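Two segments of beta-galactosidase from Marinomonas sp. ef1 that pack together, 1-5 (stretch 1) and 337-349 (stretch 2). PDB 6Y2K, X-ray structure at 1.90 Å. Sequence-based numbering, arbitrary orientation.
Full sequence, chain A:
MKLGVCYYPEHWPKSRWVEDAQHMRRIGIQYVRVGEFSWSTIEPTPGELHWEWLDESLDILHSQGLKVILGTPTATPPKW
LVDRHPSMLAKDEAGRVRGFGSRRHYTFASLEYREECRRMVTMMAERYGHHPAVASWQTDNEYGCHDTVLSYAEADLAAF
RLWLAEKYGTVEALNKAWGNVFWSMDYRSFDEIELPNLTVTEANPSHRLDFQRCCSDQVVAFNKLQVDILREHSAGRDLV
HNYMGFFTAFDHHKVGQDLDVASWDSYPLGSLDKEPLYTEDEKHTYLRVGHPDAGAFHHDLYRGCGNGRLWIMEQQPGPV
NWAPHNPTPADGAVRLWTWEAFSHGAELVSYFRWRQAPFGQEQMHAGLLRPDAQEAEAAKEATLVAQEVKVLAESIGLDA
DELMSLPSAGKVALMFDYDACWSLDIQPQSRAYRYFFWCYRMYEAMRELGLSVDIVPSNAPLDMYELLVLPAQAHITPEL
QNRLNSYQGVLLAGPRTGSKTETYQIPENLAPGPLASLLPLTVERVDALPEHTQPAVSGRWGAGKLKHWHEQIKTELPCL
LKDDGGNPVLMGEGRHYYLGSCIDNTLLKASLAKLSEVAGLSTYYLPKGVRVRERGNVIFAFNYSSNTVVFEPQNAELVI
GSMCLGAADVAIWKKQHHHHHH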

# COMPACT_ATOMS: atom_id res chain seq x y z
N MET A 1 35.86 35.16 -9.14
CA MET A 1 34.49 34.97 -9.71
C MET A 1 34.45 35.32 -11.19
O MET A 1 33.86 36.33 -11.59
N LYS A 2 35.09 34.47 -11.99
CA LYS A 2 35.20 34.67 -13.44
C LYS A 2 34.55 33.52 -14.21
O LYS A 2 34.40 32.43 -13.68
N LEU A 3 34.17 33.79 -15.45
CA LEU A 3 33.51 32.80 -16.31
C LEU A 3 34.43 32.32 -17.43
O LEU A 3 35.30 33.05 -17.91
N GLY A 4 34.20 31.07 -17.85
CA GLY A 4 34.98 30.43 -18.89
C GLY A 4 34.13 29.56 -19.80
O GLY A 4 32.94 29.35 -19.53
N VAL A 5 34.73 29.05 -20.86
CA VAL A 5 34.07 28.06 -21.70
C VAL A 5 35.06 27.07 -22.31
O VAL A 5 36.21 27.43 -22.59
N TRP A 337 24.09 26.86 -10.21
CA TRP A 337 25.33 26.08 -10.08
C TRP A 337 26.57 26.95 -10.12
O TRP A 337 27.57 26.65 -9.46
N THR A 338 26.52 28.02 -10.91
CA THR A 338 27.64 28.96 -11.04
C THR A 338 27.88 29.70 -9.73
O THR A 338 29.01 29.69 -9.22
N TRP A 339 26.84 30.33 -9.18
CA TRP A 339 26.96 30.99 -7.86
C TRP A 339 27.35 30.02 -6.77
O TRP A 339 28.12 30.37 -5.88
N GLU A 340 26.82 28.80 -6.85
CA GLU A 340 27.18 27.73 -5.91
C GLU A 340 28.70 27.58 -5.89
O GLU A 340 29.32 27.67 -4.82
N ALA A 341 29.30 27.37 -7.07
CA ALA A 341 30.76 27.21 -7.15
C ALA A 341 31.51 28.42 -6.57
O ALA A 341 32.47 28.25 -5.80
N PHE A 342 31.05 29.63 -6.90
CA PHE A 342 31.66 30.86 -6.35
C PHE A 342 31.58 30.93 -4.82
O PHE A 342 32.54 31.34 -4.18
N SER A 343 30.46 30.48 -4.24
CA SER A 343 30.32 30.44 -2.77
C SER A 343 31.33 29.52 -2.07
O SER A 343 31.66 29.75 -0.90
N HIS A 344 31.81 28.49 -2.78
CA HIS A 344 32.86 27.59 -2.27
C HIS A 344 34.28 28.05 -2.65
O HIS A 344 35.25 27.31 -2.44
N GLY A 345 34.42 29.27 -3.20
CA GLY A 345 35.73 29.85 -3.50
C GLY A 345 36.27 29.60 -4.90
O GLY A 345 37.44 29.86 -5.16
N ALA A 346 35.43 29.09 -5.81
CA ALA A 346 35.88 28.86 -7.17
C ALA A 346 36.33 30.18 -7.79
O ALA A 346 35.58 31.16 -7.73
N GLU A 347 37.55 30.20 -8.33
CA GLU A 347 38.07 31.37 -9.04
C GLU A 347 37.38 31.52 -10.39
O GLU A 347 37.13 32.64 -10.85
N LEU A 348 37.10 30.38 -11.01
CA LEU A 348 36.64 30.30 -12.39
C LEU A 348 35.57 29.22 -12.50
O LEU A 348 35.76 28.15 -11.95
N VAL A 349 34.48 29.51 -13.21
CA VAL A 349 33.51 28.50 -13.62
C VAL A 349 33.45 28.48 -15.14
O VAL A 349 33.04 29.47 -15.77

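The contact has two layers: a short parallel strand pairing, and above one side of it the last turns of helix 337-343, whose side chains reach down to the start of the chain. The backbone sets the register. Lys 2 N donates to Glu 347 O (3.0 Å), Val 349 N donates to Lys 2 O (3.0 Å), and Gly 4 N donates to Val 349 O (2.9 Å), so Lys 2 pairs with Leu 348 and Leu 3 with Val 349. Neighbors in each strand then send their side chains to alternate faces.

On the face of Leu 3 and Val 349, Phe 342 is the main bump. Its CA-to-CB bond points toward the first strand, and the m rotamer (chi1 -67°) lays the ring against the backbone from Met 1 to Leu 3. Met 1 CA sits over one face of the ring, 3.8 Å from its centroid, a CH-pi contact, while Lys 2 O lies at the ring edge, 3.7 Å from Phe 342 CZ. The ring thus fits against backbone as well as side chains. Leu 3, in the m,t rotamer, brings CD2 to 4.0 Å from Phe 342 CZ and to 3.8 Å from Thr 338 CG2, filling the space between residues one helical turn apart.

Met 1 leaves its backbone sideways and runs out in an extended m,t,t chain. Its CG lies 3.8 Å from Phe 342 CG, and its SD reaches Trp 339 CZ3 at 3.8 Å, approaching both aromatic rings obliquely. Trp 339 starts by pointing away, yet its long indole returns to meet the sulfur. The thioether touches both rings and stacks on neither.

On the other face, Lys 2 and Leu 348 meet. Leu 348 (t,p) starts out on the face it shares with Lys 2, and its end comes nearer the first strand, with CD1 3.7 Å from Gly 4 N and 4.2 Å from Lys 2 CB. Gly 4 supplies the hollow: an ideal CB there would come within 3.3 Å of Leu 348 CD1, a tight fit. Lys 2 contributes the base of its side chain, and its m,t,t,p course then leads the amine away from the contact.

The polar end is equally economical. The terminal Met 1 N makes a weak hydrogen bond to Glu 347 O (3.3 Å) and donates to a water (3.0 Å from Met 1 N to the water O), which in turn donates to Ala 346 O (2.7 Å from the water O). The CA-to-CB bond of Glu 347 points away, and its carboxylate is hydrogen-bonded elsewhere in the structure. The rule is plain: backbone bonds fix the register, and apolar side chains fill the space around it.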

# COMPACT_ATOMS: atom_id res chain seq x y z
CB MET A 1 33.47 35.80 -8.92
CG MET A 1 33.39 35.40 -7.46
SD MET A 1 32.03 36.20 -6.62
CE MET A 1 32.41 35.77 -4.92
CB LYS A 2 36.67 34.78 -13.82
CG LYS A 2 37.34 35.98 -13.18
CD LYS A 2 38.69 36.26 -13.81
CE LYS A 2 39.27 37.58 -13.31
NZ LYS A 2 39.73 37.48 -11.90
CB LEU A 3 32.24 33.38 -16.90
CG LEU A 3 31.15 33.81 -15.91
CD1 LEU A 3 29.96 34.30 -16.69
CD2 LEU A 3 30.74 32.69 -14.96
CB VAL A 5 33.20 28.74 -22.78
CG1 VAL A 5 34.04 29.38 -23.87
CG2 VAL A 5 32.19 27.76 -23.37
CB TRP A 337 25.42 25.00 -11.19
CG TRP A 337 24.29 24.01 -11.21
CD1 TRP A 337 23.65 23.47 -10.13
CD2 TRP A 337 23.71 23.40 -12.37
NE1 TRP A 337 22.68 22.58 -10.54
CE2 TRP A 337 22.70 22.52 -11.91
CE3 TRP A 337 23.94 23.52 -13.75
CZ2 TRP A 337 21.91 21.75 -12.79
CZ3 TRP A 337 23.15 22.76 -14.62
CH2 TRP A 337 22.16 21.88 -14.13
CB THR A 338 27.42 29.94 -12.21
OG1 THR A 338 27.15 29.20 -13.41
CG2 THR A 338 28.66 30.82 -12.45
CB TRP A 339 25.68 31.73 -7.46
CG TRP A 339 25.62 33.10 -8.02
CD1 TRP A 339 24.74 33.57 -8.94
CD2 TRP A 339 26.51 34.17 -7.73
NE1 TRP A 339 25.01 34.89 -9.22
CE2 TRP A 339 26.11 35.28 -8.50
CE3 TRP A 339 27.62 34.30 -6.88
CZ2 TRP A 339 26.77 36.51 -8.44
CZ3 TRP A 339 28.28 35.53 -6.83
CH2 TRP A 339 27.84 36.62 -7.60
CB GLU A 340 26.48 26.42 -6.32
CG GLU A 340 26.83 25.18 -5.53
CD GLU A 340 26.51 23.92 -6.33
OE1 GLU A 340 27.40 23.46 -7.07
OE2 GLU A 340 25.36 23.43 -6.25
CB ALA A 341 31.20 26.94 -8.58
CB PHE A 342 31.01 32.12 -6.93
CG PHE A 342 31.27 32.35 -8.41
CD1 PHE A 342 32.40 31.82 -9.06
CD2 PHE A 342 30.41 33.14 -9.14
CE1 PHE A 342 32.61 32.05 -10.41
CE2 PHE A 342 30.63 33.40 -10.48
CZ PHE A 342 31.72 32.85 -11.12
CB SER A 343 28.88 30.09 -2.35
OG SER A 343 28.61 28.69 -2.46
CB HIS A 344 32.61 26.15 -2.77
CG HIS A 344 31.40 25.49 -2.17
ND1 HIS A 344 31.49 24.60 -1.12
CD2 HIS A 344 30.09 25.60 -2.46
CE1 HIS A 344 30.27 24.19 -0.79
NE2 HIS A 344 29.40 24.78 -1.59
CB ALA A 346 34.78 28.24 -8.01
CB GLU A 347 39.57 31.22 -9.31
CG GLU A 347 40.45 31.08 -8.07
CD GLU A 347 41.94 30.96 -8.41
OE1 GLU A 347 42.31 30.82 -9.60
OE2 GLU A 347 42.76 30.99 -7.46
CB LEU A 348 37.82 29.94 -13.28
CG LEU A 348 37.56 29.65 -14.75
CD1 LEU A 348 37.03 30.91 -15.43
CD2 LEU A 348 38.84 29.17 -15.40
CB VAL A 349 32.11 28.79 -13.04
CG1 VAL A 349 31.04 27.88 -13.66
CG2 VAL A 349 32.14 28.62 -11.53
O HOH W 1 36.03 33.55 -6.63